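Local coordinates for avirulence protein AvrP123 (Melampsora lini, PDB 5VJJ), which is a zinc-binding effector of the flax rust fungus, recognised by the flax resistance protein P and possibly acting in the plant nucleus, at residues A[49-54]-A[65-71]. Residues are numbered along the deposited sequence; the frame is centred on the assembly and turned at random.
Sequences GPAEQY and SHVACSG. With ZN (zinc ion), chain D.
Glu-52 and Ala-68 face each other as a hydrogen-bonded antiparallel pair, with Glu-52 N 2.7 Å from Ala-68 O and Ala-68 N returning the bond to Glu-52 O. Tyr-54 N to His-66 O continues this ladder, and Ser-70 N, just past the end of strand 65-69, bonds to Pro-50 O. Pro-50 follows a cis peptide; the backbone angles of Gly-49 would jam a side chain against the preceding carbonyl O, which suits glycine.

Ser-65 adds side-chain bonds where His-66 N reaches Tyr-54 O only weakly. With OG anti to the backbone N (chi1 -179°), its hydroxyl meets two groups of the facing strand. Ser-65 OG donates to Tyr-54 O at 2.7 Å from above the carbonyl plane. Gln-53 NE2, on an extended chain long enough to reach, donates to Ser-65 OG at 3.1 Å, near the amide plane.

The small Ala-68 CB fits at the Tyr-54 ring edge, 3.6 Å from CE2. His-66 and Tyr-54 form an oblique aromatic pair (planes at 55°), His-66 NE2 lying 3.6 Å from Tyr-54 CD2, while His-66 ND1 is hydrogen-bonded to Tyr-56 OH. On the other face, Ala-51 CB meets Cys-69 CB at 3.8 Å and Gln-53 CB and CG pack on Val-67 CG2.

Cys-69 SG, a strong thiolate ligand placed anti to the backbone N, binds zinc at 2.2 Å and accepts a hydrogen bond from Gly-71 N; Cys-33, Cys-47 and His-73 complete the site. The arrangement is a beta hairpin whose second strand delivers a cysteine to a three-cysteine, one-histidine zinc site.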
loop_
_atom_site.group_PDB
_atom_site.type_symbol
_atom_site.label_atom_id
_atom_site.label_comp_id
_atom_site.label_asym_id
_atom_site.label_seq_id
_atom_site.Cartn_x
_atom_site.Cartn_y
_atom_site.Cartn_z
ATOM N N GLY A 49 -3.643 -8.989 -3.768
ATOM C CA GLY A 49 -3.003 -7.763 -4.208
ATOM C C GLY A 49 -3.657 -7.210 -5.461
ATOM O O GLY A 49 -4.789 -7.576 -5.781
ATOM N N PRO A 50 -2.948 -6.337 -6.192
ATOM C CA PRO A 50 -1.566 -5.900 -5.948
ATOM C C PRO A 50 -1.425 -4.904 -4.794
ATOM O O PRO A 50 -2.214 -3.959 -4.679
ATOM C CB PRO A 50 -1.165 -5.234 -7.274
ATOM C CG PRO A 50 -2.263 -5.551 -8.254
ATOM C CD PRO A 50 -3.487 -5.754 -7.430
ATOM N N ALA A 51 -0.413 -5.116 -3.955
ATOM C CA ALA A 51 -0.118 -4.227 -2.843
ATOM C C ALA A 51 1.342 -3.808 -2.907
ATOM O O ALA A 51 2.206 -4.578 -3.336
ATOM C CB ALA A 51 -0.417 -4.900 -1.500
ATOM N N GLU A 52 1.610 -2.575 -2.477
ATOM C CA GLU A 52 2.950 -2.006 -2.496
ATOM C C GLU A 52 3.228 -1.313 -1.174
ATOM O O GLU A 52 2.318 -0.783 -0.529
ATOM C CB GLU A 52 3.141 -0.986 -3.631
ATOM C CG GLU A 52 3.189 -1.575 -5.021
ATOM C CD GLU A 52 3.494 -0.523 -6.066
ATOM O OE1 GLU A 52 3.221 0.670 -5.803
ATOM O OE2 GLU A 52 4.012 -0.892 -7.143
ATOM N N GLN A 53 4.498 -1.306 -0.787
ATOM C CA GLN A 53 4.948 -0.638 0.422
ATOM C C GLN A 53 5.794 0.571 0.052
ATOM O O GLN A 53 6.588 0.524 -0.898
ATOM C CB GLN A 53 5.745 -1.587 1.313
ATOM C CG GLN A 53 6.154 -0.978 2.639
ATOM C CD GLN A 53 6.710 -2.012 3.595
ATOM O OE1 GLN A 53 6.561 -3.215 3.379
ATOM N NE2 GLN A 53 7.362 -1.551 4.654
ATOM N N TYR A 54 5.607 1.657 0.799
ATOM C CA TYR A 54 6.298 2.913 0.556
ATOM C C TYR A 54 7.206 3.216 1.736
ATOM O O TYR A 54 6.764 3.188 2.887
ATOM C CB TYR A 54 5.303 4.055 0.340
ATOM C CG TYR A 54 4.315 3.791 -0.774
ATOM C CD1 TYR A 54 4.686 3.929 -2.106
ATOM C CD2 TYR A 54 3.011 3.401 -0.494
ATOM C CE1 TYR A 54 3.785 3.684 -3.129
ATOM C CE2 TYR A 54 2.104 3.154 -1.510
ATOM C CZ TYR A 54 2.495 3.298 -2.822
ATOM O OH TYR A 54 1.596 3.053 -3.830
ATOM N N SER A 65 6.538 4.532 6.965
ATOM C CA SER A 65 6.170 3.612 5.899
ATOM C C SER A 65 4.690 3.266 6.014
ATOM O O SER A 65 4.108 3.335 7.099
ATOM C CB SER A 65 7.022 2.334 5.963
ATOM O OG SER A 65 6.700 1.433 4.913
ATOM N N HIS A 66 4.088 2.899 4.881
ATOM C CA HIS A 66 2.725 2.381 4.856
ATOM C C HIS A 66 2.523 1.619 3.553
ATOM O O HIS A 66 3.264 1.803 2.583
ATOM C CB HIS A 66 1.673 3.494 5.006
ATOM C CG HIS A 66 1.425 4.281 3.757
ATOM N ND1 HIS A 66 1.863 5.578 3.594
ATOM C CD2 HIS A 66 0.757 3.967 2.620
ATOM C CE1 HIS A 66 1.489 6.024 2.409
ATOM N NE2 HIS A 66 0.819 5.064 1.796
ATOM N N VAL A 67 1.493 0.773 3.540
ATOM C CA VAL A 67 1.214 -0.119 2.418
ATOM C C VAL A 67 -0.091 0.306 1.759
ATOM O O VAL A 67 -1.027 0.751 2.434
ATOM C CB VAL A 67 1.152 -1.592 2.876
ATOM C CG1 VAL A 67 0.695 -2.507 1.745
ATOM C CG2 VAL A 67 2.511 -2.045 3.387
ATOM N N ALA A 68 -0.141 0.175 0.436
ATOM C CA ALA A 68 -1.330 0.469 -0.349
ATOM C C ALA A 68 -1.628 -0.718 -1.252
ATOM O O ALA A 68 -0.714 -1.398 -1.729
ATOM C CB ALA A 68 -1.151 1.735 -1.195
ATOM N N CYS A 69 -2.918 -0.964 -1.482
ATOM C CA CYS A 69 -3.358 -2.142 -2.213
ATOM C C CYS A 69 -4.511 -1.778 -3.132
ATOM O O CYS A 69 -5.415 -1.037 -2.741
ATOM C CB CYS A 69 -3.802 -3.260 -1.260
ATOM S SG CYS A 69 -4.209 -4.821 -2.081
ATOM N N SER A 70 -4.480 -2.323 -4.349
ATOM C CA SER A 70 -5.534 -2.112 -5.331
ATOM C C SER A 70 -6.516 -3.274 -5.410
ATOM O O SER A 70 -7.488 -3.197 -6.168
ATOM C CB SER A 70 -4.923 -1.864 -6.713
ATOM O OG SER A 70 -4.225 -0.630 -6.747
ATOM N N GLY A 71 -6.287 -4.346 -4.658
ATOM C CA GLY A 71 -7.237 -5.441 -4.618
ATOM C C GLY A 71 -8.575 -5.005 -4.052
ATOM O O GLY A 71 -8.730 -3.937 -3.461
HETATM ZN ZN ZN D . -5.399 -5.983 -0.642
#